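LPXTG cell wall surface protein (Streptococcus gordonii, PDB 4IGB) is anchored to the cell-wall peptidoglycan and probably works as an adhesin, the chain here being its N-terminal N1 and N2 domains. Local coordinates at residues 153-158 with 276-281; 56-61 with 166-171; 335-340 with 411-416; 310-315 with 390-395. All blocks are in the same frame, centred on the assembly; numbering follows the deposited sequence.

Contact 1: 153-158 with 276-281; sequences GNVPYV and TETCSA
Asn154 reaches Thr276 and Cys279 with a chi1 of 65°, which sets CG between its own backbone N and carbonyl carbon; from there the carboxamide lies against 276-281. Both ends of that amide are then used. OD1 takes the N-H of Cys279 at 3.0 Å from Cys279 N, the donor lying nearly along the C=O axis. On the other side ND2 gives a proton to Thr276 O, 3.0 Å away, with the acceptor tilted 27° out of the amide plane; a second bond from ND2 goes to Phe170 O. The backbone joins in, Asn154 N donating to Cys279 O at 3.1 Å. This is where the antiparallel pairing of strands 149-153 and 280-287 in the N1 domain runs out: Gly153 and Ser280 form a non-hydrogen-bonded pair at its end, CA to CA 3.8 Å. Gly153 CA comes to 3.5 Å from Ser280 CB, and its backbone angles are ones that suit glycine. Ahead of strand 280-287, Thr276 to Thr278 form an ST turn, with Thr276 OG1 accepting from Thr278 N. Val155 lays CG2 against Thr278 OG1 at 3.3 Å, the two side chains crossing obliquely. Ser280 OG is hydrogen-bonded to Glu151 OE2, on strand 149-153.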
loop_
_atom_site.group_PDB
_atom_site.type_symbol
_atom_site.label_atom_id
_atom_site.label_comp_id
_atom_site.label_asym_id
_atom_site.label_seq_id
_atom_site.Cartn_x
_atom_site.Cartn_y
_atom_site.Cartn_z
ATOM N N GLY B 153 18.168 5.741 -4.292
ATOM C CA GLY B 153 19.411 6.103 -3.627
ATOM C C GLY B 153 20.488 6.504 -4.619
ATOM O O GLY B 153 20.278 6.427 -5.833
ATOM N N ASN B 154 21.644 6.929 -4.108
ATOM C CA ASN B 154 22.719 7.452 -4.956
ATOM C C ASN B 154 23.981 6.590 -4.904
ATOM O O ASN B 154 25.085 7.059 -5.177
ATOM C CB ASN B 154 23.056 8.878 -4.559
ATOM C CG ASN B 154 23.634 8.973 -3.157
ATOM O OD1 ASN B 154 23.574 8.016 -2.384
ATOM N ND2 ASN B 154 24.196 10.128 -2.827
ATOM N N VAL B 155 23.819 5.329 -4.531
ATOM C CA VAL B 155 24.924 4.398 -4.624
ATOM C C VAL B 155 24.933 3.776 -6.015
ATOM O O VAL B 155 24.007 3.048 -6.372
ATOM C CB VAL B 155 24.798 3.274 -3.590
ATOM C CG1 VAL B 155 26.022 2.395 -3.654
ATOM C CG2 VAL B 155 24.623 3.858 -2.190
ATOM N N PRO B 156 25.976 4.050 -6.805
ATOM C CA PRO B 156 26.033 3.485 -8.154
ATOM C C PRO B 156 25.960 1.959 -8.174
ATOM O O PRO B 156 26.416 1.259 -7.253
ATOM C CB PRO B 156 27.414 3.919 -8.659
ATOM C CG PRO B 156 27.785 5.076 -7.814
ATOM C CD PRO B 156 27.193 4.817 -6.483
ATOM N N TYR B 157 25.365 1.452 -9.244
ATOM C CA TYR B 157 25.571 0.074 -9.655
ATOM C C TYR B 157 26.222 0.164 -11.014
ATOM O O TYR B 157 25.781 0.932 -11.858
ATOM C CB TYR B 157 24.245 -0.675 -9.727
ATOM C CG TYR B 157 23.670 -0.919 -8.361
ATOM C CD1 TYR B 157 24.071 -2.020 -7.613
ATOM C CD2 TYR B 157 22.760 -0.031 -7.798
ATOM C CE1 TYR B 157 23.571 -2.244 -6.356
ATOM C CE2 TYR B 157 22.245 -0.249 -6.538
ATOM C CZ TYR B 157 22.660 -1.362 -5.818
ATOM O OH TYR B 157 22.163 -1.607 -4.556
ATOM N N VAL B 158 27.282 -0.601 -11.223
ATOM C CA VAL B 158 28.055 -0.452 -12.440
ATOM C C VAL B 158 28.548 -1.785 -12.996
ATOM O O VAL B 158 28.595 -2.803 -12.294
ATOM C CB VAL B 158 29.282 0.483 -12.225
ATOM C CG1 VAL B 158 28.849 1.824 -11.644
ATOM C CG2 VAL B 158 30.312 -0.183 -11.318
ATOM N N THR B 276 22.367 10.120 2.033
ATOM C CA THR B 276 23.617 10.713 2.469
ATOM C C THR B 276 24.483 10.822 1.213
ATOM O O THR B 276 23.985 10.685 0.091
ATOM C CB THR B 276 24.297 9.796 3.477
ATOM O OG1 THR B 276 24.606 8.555 2.835
ATOM C CG2 THR B 276 23.353 9.512 4.636
ATOM N N GLU B 277 25.773 11.057 1.388
ATOM C CA GLU B 277 26.685 11.124 0.256
ATOM C C GLU B 277 26.685 9.783 -0.454
ATOM O O GLU B 277 27.073 9.694 -1.616
ATOM C CB GLU B 277 28.108 11.441 0.720
ATOM C CG GLU B 277 28.684 10.347 1.593
ATOM C CD GLU B 277 30.112 10.621 2.053
ATOM O OE1 GLU B 277 30.698 11.653 1.663
ATOM O OE2 GLU B 277 30.641 9.782 2.813
ATOM N N THR B 278 26.272 8.731 0.248
ATOM C CA THR B 278 26.154 7.425 -0.393
ATOM C C THR B 278 25.299 6.429 0.384
ATOM O O THR B 278 25.785 5.749 1.281
ATOM C CB THR B 278 27.547 6.791 -0.738
ATOM O OG1 THR B 278 27.354 5.512 -1.361
ATOM C CG2 THR B 278 28.418 6.616 0.513
ATOM N N CYS B 279 24.019 6.335 0.033
ATOM C CA CYS B 279 23.171 5.292 0.595
ATOM C C CYS B 279 21.941 5.103 -0.265
ATOM O O CYS B 279 21.655 5.909 -1.144
ATOM C CB CYS B 279 22.761 5.596 2.042
ATOM S SG CYS B 279 21.524 6.916 2.244
ATOM N N SER B 280 21.228 4.015 -0.025
ATOM C CA SER B 280 19.994 3.771 -0.737
ATOM C C SER B 280 19.097 2.924 0.142
ATOM O O SER B 280 19.550 2.350 1.145
ATOM C CB SER B 280 20.272 3.062 -2.060
ATOM O OG SER B 280 20.764 1.756 -1.836
ATOM N N ALA B 281 17.823 2.867 -0.225
ATOM C CA ALA B 281 16.864 2.048 0.492
ATOM C C ALA B 281 16.011 1.265 -0.494
ATOM O O ALA B 281 15.878 1.640 -1.663
ATOM C CB ALA B 281 15.977 2.916 1.393
HETATM O O HOH W 1 27.128 8.479 -3.961
#

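Contact 2: 56-61 with 166-171; sequences HYEYLS and MNKAFW
Two loops of the N1 domain meet here, the one that follows the short strand 56-57 and the one that leads into strand 170-182, and Asn167 reaches from the second to Glu58 and Tyr59 on the first. Its ND2 donates to Glu58 O at 2.9 Å with an N-H...O angle of 165°; the acceptor lies in the plane of the amide, while the donor sits tilted 33° from the plane of the Glu58 carbonyl.

The carboxamide also packs on the tyrosine: Tyr59 CE1 comes to 3.5 Å from Asn167 CG, with ring and amide planes 25° apart. Glu58 CG lies over one face of the same ring, offset toward the rim. Strand 56-57 pairs with 157-158 in a two-stranded antiparallel ribbon, and Pro156, just ahead of 157-158, packs on Asn167 while its backbone bonds to Glu58.

Two waters extend the grip on the amide. One lies within hydrogen-bonding distance of both Glu58 O and Asn167 OD1; the other accepts from Asn167 ND2 at 2.7 Å and donates to Glu58 OE2. Toward the outside the contact becomes looser. The extended Lys168 crosses Tyr59 at about a right angle and brings NZ to 3.6 Å from Tyr59 OH, but Glu58 OE2 and Lys168 NZ stay 4.6 Å apart, too far for a salt bridge. On the backbone of Asn167, N bonds to Glu127 OE2 and O to Gln123 NE2, both on helix 122-129.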
loop_
_atom_site.group_PDB
_atom_site.type_symbol
_atom_site.label_atom_id
_atom_site.label_comp_id
_atom_site.label_asym_id
_atom_site.label_seq_id
_atom_site.Cartn_x
_atom_site.Cartn_y
_atom_site.Cartn_z
ATOM N N HIS B 56 28.069 -4.427 -10.095
ATOM C CA HIS B 56 29.021 -4.252 -9.011
ATOM C C HIS B 56 28.513 -3.152 -8.089
ATOM O O HIS B 56 28.066 -2.104 -8.554
ATOM C CB HIS B 56 30.402 -3.896 -9.559
ATOM C CG HIS B 56 31.033 -4.993 -10.358
ATOM N ND1 HIS B 56 31.934 -5.884 -9.817
ATOM C CD2 HIS B 56 30.890 -5.345 -11.657
ATOM C CE1 HIS B 56 32.321 -6.737 -10.748
ATOM N NE2 HIS B 56 31.702 -6.432 -11.875
ATOM N N TYR B 57 28.570 -3.397 -6.785
ATOM C CA TYR B 57 28.040 -2.445 -5.818
ATOM C C TYR B 57 28.964 -1.255 -5.582
ATOM O O TYR B 57 30.090 -1.410 -5.111
ATOM C CB TYR B 57 27.729 -3.135 -4.489
ATOM C CG TYR B 57 27.144 -2.202 -3.453
ATOM C CD1 TYR B 57 25.781 -1.950 -3.409
ATOM C CD2 TYR B 57 27.958 -1.566 -2.525
ATOM C CE1 TYR B 57 25.242 -1.097 -2.469
ATOM C CE2 TYR B 57 27.427 -0.711 -1.580
ATOM C CZ TYR B 57 26.070 -0.479 -1.557
ATOM O OH TYR B 57 25.536 0.371 -0.617
ATOM N N GLU B 58 28.469 -0.066 -5.909
ATOM C CA GLU B 58 29.178 1.189 -5.624
ATOM C C GLU B 58 30.404 1.503 -6.505
ATOM O O GLU B 58 30.550 2.633 -6.994
ATOM C CB GLU B 58 29.558 1.296 -4.138
ATOM C CG GLU B 58 30.282 2.600 -3.814
ATOM C CD GLU B 58 30.359 2.891 -2.333
ATOM O OE1 GLU B 58 30.252 1.942 -1.529
ATOM O OE2 GLU B 58 30.513 4.079 -1.980
ATOM N N TYR B 59 31.279 0.517 -6.684
ATOM C CA TYR B 59 32.493 0.677 -7.487
ATOM C C TYR B 59 32.684 -0.526 -8.396
ATOM O O TYR B 59 32.368 -1.645 -8.015
ATOM C CB TYR B 59 33.732 0.801 -6.593
ATOM C CG TYR B 59 33.729 1.990 -5.664
ATOM C CD1 TYR B 59 33.924 3.274 -6.151
ATOM C CD2 TYR B 59 33.552 1.824 -4.294
ATOM C CE1 TYR B 59 33.930 4.369 -5.305
ATOM C CE2 TYR B 59 33.555 2.915 -3.436
ATOM C CZ TYR B 59 33.746 4.187 -3.951
ATOM O OH TYR B 59 33.749 5.274 -3.110
ATOM N N LEU B 60 33.220 -0.293 -9.588
ATOM C CA LEU B 60 33.522 -1.386 -10.506
ATOM C C LEU B 60 34.375 -2.460 -9.834
ATOM O O LEU B 60 34.130 -3.658 -10.003
ATOM C CB LEU B 60 34.233 -0.854 -11.742
ATOM C CG LEU B 60 34.525 -1.890 -12.818
ATOM C CD1 LEU B 60 33.278 -2.728 -13.112
ATOM C CD2 LEU B 60 35.033 -1.199 -14.076
ATOM N N SER B 61 35.372 -2.032 -9.064
ATOM C CA SER B 61 36.229 -2.978 -8.353
ATOM C C SER B 61 35.441 -3.722 -7.275
ATOM O O SER B 61 35.891 -4.734 -6.750
ATOM C CB SER B 61 37.438 -2.268 -7.735
ATOM O OG SER B 61 37.043 -1.403 -6.684
ATOM N N MET B 166 28.873 9.067 -10.873
ATOM C CA MET B 166 29.617 9.769 -9.830
ATOM C C MET B 166 29.391 9.183 -8.445
ATOM O O MET B 166 28.256 8.874 -8.073
ATOM C CB MET B 166 29.216 11.242 -9.795
ATOM C CG MET B 166 29.562 11.999 -11.035
ATOM S SD MET B 166 29.125 13.742 -10.849
ATOM C CE MET B 166 29.693 14.330 -12.443
ATOM N N ASN B 167 30.474 9.044 -7.683
ATOM C CA ASN B 167 30.389 8.644 -6.286
ATOM C C ASN B 167 30.516 9.837 -5.352
ATOM O O ASN B 167 31.465 10.614 -5.445
ATOM C CB ASN B 167 31.480 7.628 -5.939
ATOM C CG ASN B 167 31.299 6.317 -6.660
ATOM O OD1 ASN B 167 31.807 6.132 -7.772
ATOM N ND2 ASN B 167 30.580 5.388 -6.029
ATOM N N LYS B 168 29.558 9.973 -4.449
ATOM C CA LYS B 168 29.668 10.961 -3.389
ATOM C C LYS B 168 29.840 12.358 -3.940
ATOM O O LYS B 168 30.596 13.155 -3.383
ATOM C CB LYS B 168 30.850 10.627 -2.473
ATOM C CG LYS B 168 30.741 9.275 -1.801
ATOM C CD LYS B 168 32.062 8.892 -1.136
ATOM C CE LYS B 168 31.991 7.512 -0.521
ATOM N NZ LYS B 168 33.324 7.099 -0.007
ATOM N N ALA B 169 29.140 12.656 -5.030
ATOM C CA ALA B 169 29.162 13.993 -5.623
ATOM C C ALA B 169 27.927 14.825 -5.254
ATOM O O ALA B 169 28.021 16.036 -5.016
ATOM C CB ALA B 169 29.293 13.893 -7.129
ATOM N N PHE B 170 26.765 14.180 -5.227
ATOM C CA PHE B 170 25.528 14.843 -4.812
ATOM C C PHE B 170 24.772 13.901 -3.892
ATOM O O PHE B 170 24.774 12.690 -4.117
ATOM C CB PHE B 170 24.596 15.121 -6.008
ATOM C CG PHE B 170 25.183 15.999 -7.084
ATOM C CD1 PHE B 170 24.845 17.338 -7.162
ATOM C CD2 PHE B 170 26.019 15.475 -8.045
ATOM C CE1 PHE B 170 25.356 18.140 -8.149
ATOM C CE2 PHE B 170 26.534 16.269 -9.036
ATOM C CZ PHE B 170 26.206 17.609 -9.087
ATOM N N TRP B 171 24.095 14.434 -2.879
ATOM C CA TRP B 171 23.066 13.630 -2.222
ATOM C C TRP B 171 21.746 13.913 -2.939
ATOM O O TRP B 171 21.613 14.941 -3.614
ATOM C CB TRP B 171 22.982 13.872 -0.706
ATOM C CG TRP B 171 22.694 15.295 -0.253
ATOM C CD1 TRP B 171 23.594 16.311 -0.125
ATOM C CD2 TRP B 171 21.427 15.827 0.182
ATOM N NE1 TRP B 171 22.967 17.445 0.355
ATOM C CE2 TRP B 171 21.639 17.173 0.544
ATOM C CE3 TRP B 171 20.135 15.295 0.287
ATOM C CZ2 TRP B 171 20.605 17.999 0.993
ATOM C CZ3 TRP B 171 19.112 16.113 0.739
ATOM C CH2 TRP B 171 19.355 17.449 1.090
HETATM O O HOH W 2 31.439 3.802 -9.274
HETATM O O HOH W 3 29.455 6.229 -3.728
#

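Contact 3: 335-340 with 411-416; sequences MVQKFD and NTVTLH
Gln337 and Asn411 join their buried side-chain amides in a closed pair of hydrogen bonds. Gln337 NE2 donates to Asn411 OD1 and Asn411 ND2 to Gln337 OE1, each over 2.7 Å. Both donors arrive in the plane of the accepting carbonyl and on a lone pair, although the side chains cross at about a right angle and the amide planes are 32° apart. Chi2 of -68° bends the Gln337 chain and sets its CD on the side of Asn411. Val413 CG2 packs at 3.7 Å from Gln337 CG, and on the same face Met335 and Leu415 lie side by side, with Met335 CG 4.0 Å from Leu415 CD1.

The other face, which carries Val336 and Thr414, is partly exposed. Val336 CG2 comes to 3.5 Å from His416 CD2, while the Lys338 side chain leads off into an exposed position. Backbone pairing is regular at Val336 and Thr414, bonded in both directions, with Val336 N to Thr414 O at 2.9 Å. Further along the strands separate, and a water spans them, donating to Lys338 O and accepting from Thr412 N.

Strand 333-338 lies between 409-417 and 371-376 in the N2 sheet. The buried face of the pair is covered by strands 310-317 and 389-397: Met335 and Leu415 pack on Phe317, Gln337 on Tyr393, Phe339 on Thr395 and Asn411 on Tyr313.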
loop_
_atom_site.group_PDB
_atom_site.type_symbol
_atom_site.label_atom_id
_atom_site.label_comp_id
_atom_site.label_asym_id
_atom_site.label_seq_id
_atom_site.Cartn_x
_atom_site.Cartn_y
_atom_site.Cartn_z
ATOM N N MET B 335 -20.396 -4.412 7.936
ATOM C CA MET B 335 -20.757 -5.141 6.740
ATOM C C MET B 335 -21.907 -4.371 6.126
ATOM O O MET B 335 -22.886 -4.058 6.810
ATOM C CB MET B 335 -21.205 -6.563 7.082
ATOM C CG MET B 335 -20.155 -7.379 7.824
ATOM S SD MET B 335 -19.940 -6.824 9.518
ATOM C CE MET B 335 -19.090 -8.268 10.208
ATOM N N VAL B 336 -21.768 -4.059 4.843
ATOM C CA VAL B 336 -22.720 -3.220 4.135
ATOM C C VAL B 336 -23.428 -4.059 3.095
ATOM O O VAL B 336 -22.787 -4.596 2.190
ATOM C CB VAL B 336 -22.015 -2.070 3.380
ATOM C CG1 VAL B 336 -23.024 -1.279 2.559
ATOM C CG2 VAL B 336 -21.283 -1.148 4.339
ATOM N N GLN B 337 -24.742 -4.177 3.235
ATOM C CA GLN B 337 -25.579 -4.823 2.231
ATOM C C GLN B 337 -26.336 -3.756 1.450
ATOM O O GLN B 337 -26.629 -2.676 1.970
ATOM C CB GLN B 337 -26.608 -5.742 2.894
ATOM C CG GLN B 337 -26.370 -7.218 2.709
ATOM C CD GLN B 337 -26.547 -7.716 1.274
ATOM O OE1 GLN B 337 -26.618 -6.933 0.325
ATOM N NE2 GLN B 337 -26.612 -9.041 1.118
ATOM N N LYS B 338 -26.664 -4.052 0.202
ATOM C CA LYS B 338 -27.597 -3.196 -0.514
ATOM C C LYS B 338 -28.466 -4.082 -1.377
ATOM O O LYS B 338 -27.971 -4.873 -2.170
ATOM C CB LYS B 338 -26.874 -2.141 -1.356
ATOM C CG LYS B 338 -27.829 -1.171 -2.050
ATOM C CD LYS B 338 -27.078 -0.120 -2.866
ATOM C CE LYS B 338 -28.041 0.791 -3.618
ATOM N NZ LYS B 338 -27.361 1.459 -4.771
ATOM N N PHE B 339 -29.770 -3.966 -1.203
ATOM C CA PHE B 339 -30.680 -4.907 -1.840
ATOM C C PHE B 339 -31.310 -4.366 -3.100
ATOM O O PHE B 339 -31.749 -3.219 -3.141
ATOM C CB PHE B 339 -31.767 -5.320 -0.852
ATOM C CG PHE B 339 -31.229 -6.034 0.360
ATOM C CD1 PHE B 339 -30.750 -7.334 0.258
ATOM C CD2 PHE B 339 -31.187 -5.404 1.595
ATOM C CE1 PHE B 339 -30.253 -7.991 1.374
ATOM C CE2 PHE B 339 -30.696 -6.058 2.703
ATOM C CZ PHE B 339 -30.229 -7.356 2.589
ATOM N N ASP B 340 -31.354 -5.207 -4.126
ATOM C CA ASP B 340 -32.087 -4.884 -5.341
ATOM C C ASP B 340 -33.454 -4.295 -4.967
ATOM O O ASP B 340 -34.111 -4.767 -4.033
ATOM C CB ASP B 340 -32.236 -6.147 -6.195
ATOM C CG ASP B 340 -32.841 -5.870 -7.559
ATOM O OD1 ASP B 340 -32.182 -6.163 -8.579
ATOM O OD2 ASP B 340 -33.986 -5.385 -7.613
ATOM N N ASN B 411 -26.722 -9.674 -5.961
ATOM C CA ASN B 411 -26.394 -9.171 -4.639
ATOM C C ASN B 411 -24.898 -9.322 -4.332
ATOM O O ASN B 411 -24.255 -10.288 -4.755
ATOM C CB ASN B 411 -27.254 -9.870 -3.589
ATOM C CG ASN B 411 -27.036 -9.321 -2.196
ATOM O OD1 ASN B 411 -26.381 -9.952 -1.372
ATOM N ND2 ASN B 411 -27.572 -8.128 -1.929
ATOM N N THR B 412 -24.355 -8.341 -3.622
ATOM C CA THR B 412 -22.959 -8.340 -3.196
ATOM C C THR B 412 -22.919 -7.694 -1.819
ATOM O O THR B 412 -23.651 -6.735 -1.555
ATOM C CB THR B 412 -22.060 -7.556 -4.194
ATOM O OG1 THR B 412 -21.961 -8.293 -5.416
ATOM C CG2 THR B 412 -20.637 -7.341 -3.644
ATOM N N VAL B 413 -22.096 -8.223 -0.918
ATOM C CA VAL B 413 -21.976 -7.587 0.376
ATOM C C VAL B 413 -20.531 -7.198 0.549
ATOM O O VAL B 413 -19.660 -7.810 -0.059
ATOM C CB VAL B 413 -22.505 -8.471 1.538
ATOM C CG1 VAL B 413 -21.554 -9.656 1.831
ATOM C CG2 VAL B 413 -22.702 -7.634 2.761
ATOM N N THR B 414 -20.281 -6.162 1.344
ATOM C CA THR B 414 -18.922 -5.638 1.516
ATOM C C THR B 414 -18.498 -5.513 2.971
ATOM O O THR B 414 -19.178 -4.880 3.774
ATOM C CB THR B 414 -18.771 -4.258 0.843
ATOM O OG1 THR B 414 -19.074 -4.391 -0.546
ATOM C CG2 THR B 414 -17.346 -3.729 0.990
ATOM N N LEU B 415 -17.356 -6.100 3.300
ATOM C CA LEU B 415 -16.812 -5.993 4.642
ATOM C C LEU B 415 -15.922 -4.776 4.708
ATOM O O LEU B 415 -15.118 -4.534 3.810
ATOM C CB LEU B 415 -16.006 -7.235 5.003
ATOM C CG LEU B 415 -15.248 -7.250 6.332
ATOM C CD1 LEU B 415 -16.188 -7.115 7.532
ATOM C CD2 LEU B 415 -14.426 -8.536 6.441
ATOM N N HIS B 416 -16.103 -4.000 5.765
ATOM C CA HIS B 416 -15.194 -2.919 6.073
ATOM C C HIS B 416 -14.499 -3.194 7.397
ATOM O O HIS B 416 -15.126 -3.636 8.359
ATOM C CB HIS B 416 -15.944 -1.597 6.139
ATOM C CG HIS B 416 -16.621 -1.239 4.858
ATOM N ND1 HIS B 416 -16.045 -0.412 3.921
ATOM C CD2 HIS B 416 -17.811 -1.624 4.340
ATOM C CE1 HIS B 416 -16.858 -0.287 2.886
ATOM N NE2 HIS B 416 -17.939 -1.010 3.116
HETATM O O HOH W 4 -25.663 -5.665 -3.586
HETATM O O HOH W 5 -30.163 -7.864 -3.947
#

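Contact 4: 310-315 with 390-395; sequences DVTYKA and IITYKT
Tyr313 and Tyr393 are bonded to each other through both backbone groups, Tyr313 N to Tyr393 O at 2.9 Å and Tyr393 N to Tyr313 O at 2.7 Å. The same two-way exchange links Ala315 with Ile391, at 2.8 Å in either direction, and Val311 with Thr395. At the Val311 end the geometry changes: Val311 N stands 49° above the plane of the Thr395 carbonyl. A water also donates to Thr395 O and is hydrogen-bonded to Thr312 OG1, bridging this end of the paired segments to the Thr312 side chain. Thr395 OG1 may add a bond to Val311 O, but its position is doubtful. CA-H groups add further contacts to the carbonyls, as from Ile390 CA to Ala315 O at 3.2 Å.

On the buried face Tyr313 CB lies 4.0 Å from Tyr393 CD2, and Tyr313 O and Ala315 CB meet the edge of the Tyr393 ring. On the other face Thr312 CG2 touches Thr392 CG2 at 3.7 Å; chi1 of -55° at Thr392 sets OG1 beside the backbone N, and the methyl CG2 is anti to that N. Lys314 runs extended with CE on Ile390 CG2. On their outer sides Thr312 and Lys314 bond to strand 295-304, and Ile390, Thr392 and Lys394 to 343-352. Antiparallel strands in the middle of a sheet, one face buried against a second layer, are the arrangement of the beta sandwich in this adhesin-clan N2 domain.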
loop_
_atom_site.group_PDB
_atom_site.type_symbol
_atom_site.label_atom_id
_atom_site.label_comp_id
_atom_site.label_asym_id
_atom_site.label_seq_id
_atom_site.Cartn_x
_atom_site.Cartn_y
_atom_site.Cartn_z
ATOM N N ASP B 310 -39.712 -15.130 -0.805
ATOM C CA ASP B 310 -38.549 -15.049 0.071
ATOM C C ASP B 310 -37.247 -15.172 -0.705
ATOM O O ASP B 310 -37.125 -15.974 -1.631
ATOM C CB ASP B 310 -38.590 -16.142 1.130
ATOM C CG ASP B 310 -39.617 -15.877 2.196
ATOM O OD1 ASP B 310 -40.099 -14.726 2.282
ATOM O OD2 ASP B 310 -39.932 -16.822 2.955
ATOM N N VAL B 311 -36.272 -14.356 -0.338
ATOM C CA VAL B 311 -34.909 -14.605 -0.768
ATOM C C VAL B 311 -34.010 -14.295 0.425
ATOM O O VAL B 311 -34.129 -13.245 1.062
ATOM C CB VAL B 311 -34.503 -13.825 -2.051
ATOM C CG1 VAL B 311 -35.722 -13.532 -2.928
ATOM C CG2 VAL B 311 -33.779 -12.551 -1.706
ATOM N N THR B 312 -33.141 -15.246 0.745
ATOM C CA THR B 312 -32.364 -15.190 1.965
ATOM C C THR B 312 -30.891 -15.195 1.629
ATOM O O THR B 312 -30.426 -16.063 0.892
ATOM C CB THR B 312 -32.678 -16.411 2.853
ATOM O OG1 THR B 312 -34.089 -16.481 3.063
ATOM C CG2 THR B 312 -31.975 -16.306 4.198
ATOM N N TYR B 313 -30.160 -14.236 2.183
ATOM C CA TYR B 313 -28.737 -14.112 1.932
ATOM C C TYR B 313 -27.928 -14.527 3.154
ATOM O O TYR B 313 -28.174 -14.056 4.256
ATOM C CB TYR B 313 -28.393 -12.671 1.543
ATOM C CG TYR B 313 -29.019 -12.216 0.228
ATOM C CD1 TYR B 313 -28.546 -12.693 -0.991
ATOM C CD2 TYR B 313 -30.066 -11.308 0.209
ATOM C CE1 TYR B 313 -29.104 -12.284 -2.196
ATOM C CE2 TYR B 313 -30.639 -10.887 -1.002
ATOM C CZ TYR B 313 -30.149 -11.379 -2.194
ATOM O OH TYR B 313 -30.696 -10.975 -3.390
ATOM N N LYS B 314 -26.969 -15.422 2.953
ATOM C CA LYS B 314 -26.066 -15.811 4.021
ATOM C C LYS B 314 -24.681 -15.317 3.673
ATOM O O LYS B 314 -24.122 -15.678 2.634
ATOM C CB LYS B 314 -26.041 -17.329 4.194
ATOM C CG LYS B 314 -25.244 -17.810 5.408
ATOM C CD LYS B 314 -25.267 -19.345 5.498
ATOM C CE LYS B 314 -24.429 -19.870 6.662
ATOM N NZ LYS B 314 -24.282 -21.359 6.622
ATOM N N ALA B 315 -24.130 -14.485 4.541
ATOM C CA ALA B 315 -22.794 -13.958 4.317
ATOM C C ALA B 315 -21.857 -14.352 5.442
ATOM O O ALA B 315 -22.146 -14.137 6.622
ATOM C CB ALA B 315 -22.833 -12.446 4.167
ATOM N N ILE B 390 -21.128 -14.435 10.765
ATOM C CA ILE B 390 -22.080 -14.914 9.774
ATOM C C ILE B 390 -23.344 -14.093 9.882
ATOM O O ILE B 390 -23.975 -14.058 10.939
ATOM C CB ILE B 390 -22.490 -16.376 10.035
ATOM C CG1 ILE B 390 -21.281 -17.233 10.416
ATOM C CG2 ILE B 390 -23.241 -16.952 8.854
ATOM C CD1 ILE B 390 -20.209 -17.233 9.405
ATOM N N ILE B 391 -23.734 -13.442 8.793
ATOM C CA ILE B 391 -24.948 -12.639 8.829
ATOM C C ILE B 391 -25.952 -13.203 7.854
ATOM O O ILE B 391 -25.650 -13.389 6.672
ATOM C CB ILE B 391 -24.687 -11.173 8.475
ATOM C CG1 ILE B 391 -23.605 -10.592 9.381
ATOM C CG2 ILE B 391 -25.981 -10.378 8.531
ATOM C CD1 ILE B 391 -23.259 -9.183 9.049
ATOM N N THR B 392 -27.151 -13.475 8.355
ATOM C CA THR B 392 -28.207 -14.005 7.509
ATOM C C THR B 392 -29.311 -12.964 7.323
ATOM O O THR B 392 -29.940 -12.549 8.286
ATOM C CB THR B 392 -28.763 -15.306 8.112
ATOM O OG1 THR B 392 -27.671 -16.209 8.314
ATOM C CG2 THR B 392 -29.769 -15.945 7.173
ATOM N N TYR B 393 -29.529 -12.544 6.079
ATOM C CA TYR B 393 -30.512 -11.510 5.774
ATOM C C TYR B 393 -31.755 -12.110 5.149
ATOM O O TYR B 393 -31.685 -12.762 4.103
ATOM C CB TYR B 393 -29.946 -10.499 4.776
ATOM C CG TYR B 393 -28.593 -9.899 5.122
ATOM C CD1 TYR B 393 -28.501 -8.669 5.757
ATOM C CD2 TYR B 393 -27.410 -10.538 4.758
ATOM C CE1 TYR B 393 -27.272 -8.098 6.032
ATOM C CE2 TYR B 393 -26.171 -9.968 5.034
ATOM C CZ TYR B 393 -26.110 -8.753 5.670
ATOM O OH TYR B 393 -24.888 -8.178 5.948
ATOM N N LYS B 394 -32.896 -11.882 5.777
ATOM C CA LYS B 394 -34.162 -12.295 5.207
ATOM C C LYS B 394 -34.761 -11.138 4.413
ATOM O O LYS B 394 -34.938 -10.041 4.944
ATOM C CB LYS B 394 -35.130 -12.720 6.319
ATOM C CG LYS B 394 -34.756 -14.019 7.020
ATOM C CD LYS B 394 -35.780 -14.373 8.101
ATOM C CE LYS B 394 -35.509 -15.744 8.712
ATOM N NZ LYS B 394 -36.450 -16.064 9.826
ATOM N N THR B 395 -35.051 -11.383 3.139
ATOM C CA THR B 395 -35.787 -10.418 2.327
ATOM C C THR B 395 -36.927 -11.130 1.605
ATOM O O THR B 395 -37.031 -12.364 1.646
ATOM C CB THR B 395 -34.896 -9.746 1.256
ATOM O OG1 THR B 395 -34.591 -10.691 0.228
ATOM C CG2 THR B 395 -33.608 -9.227 1.858
HETATM O O HOH W 6 -36.132 -14.391 3.312
#

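From the N terminus, 56-61 comes first, then 153-158. Contact 2 closes back from 166-171 to 56-61, and contact 1 from 276-281 to 153-158, so the two cross, their segments alternating. Their centres are about 7 Å apart, and backbone bonding between 56-58 and 156-158 joins them at one end of the N1 domain. The chain then passes into N2, where 310-315 and 335-340 wait for 390-395 and 411-416. Contacts 4 and 3 cross likewise, and face each other across the domain's interior, with Phe339 against Tyr313. Contacts 1 and 3 have centres about 48 Å apart, on opposite sides of the chain's centre.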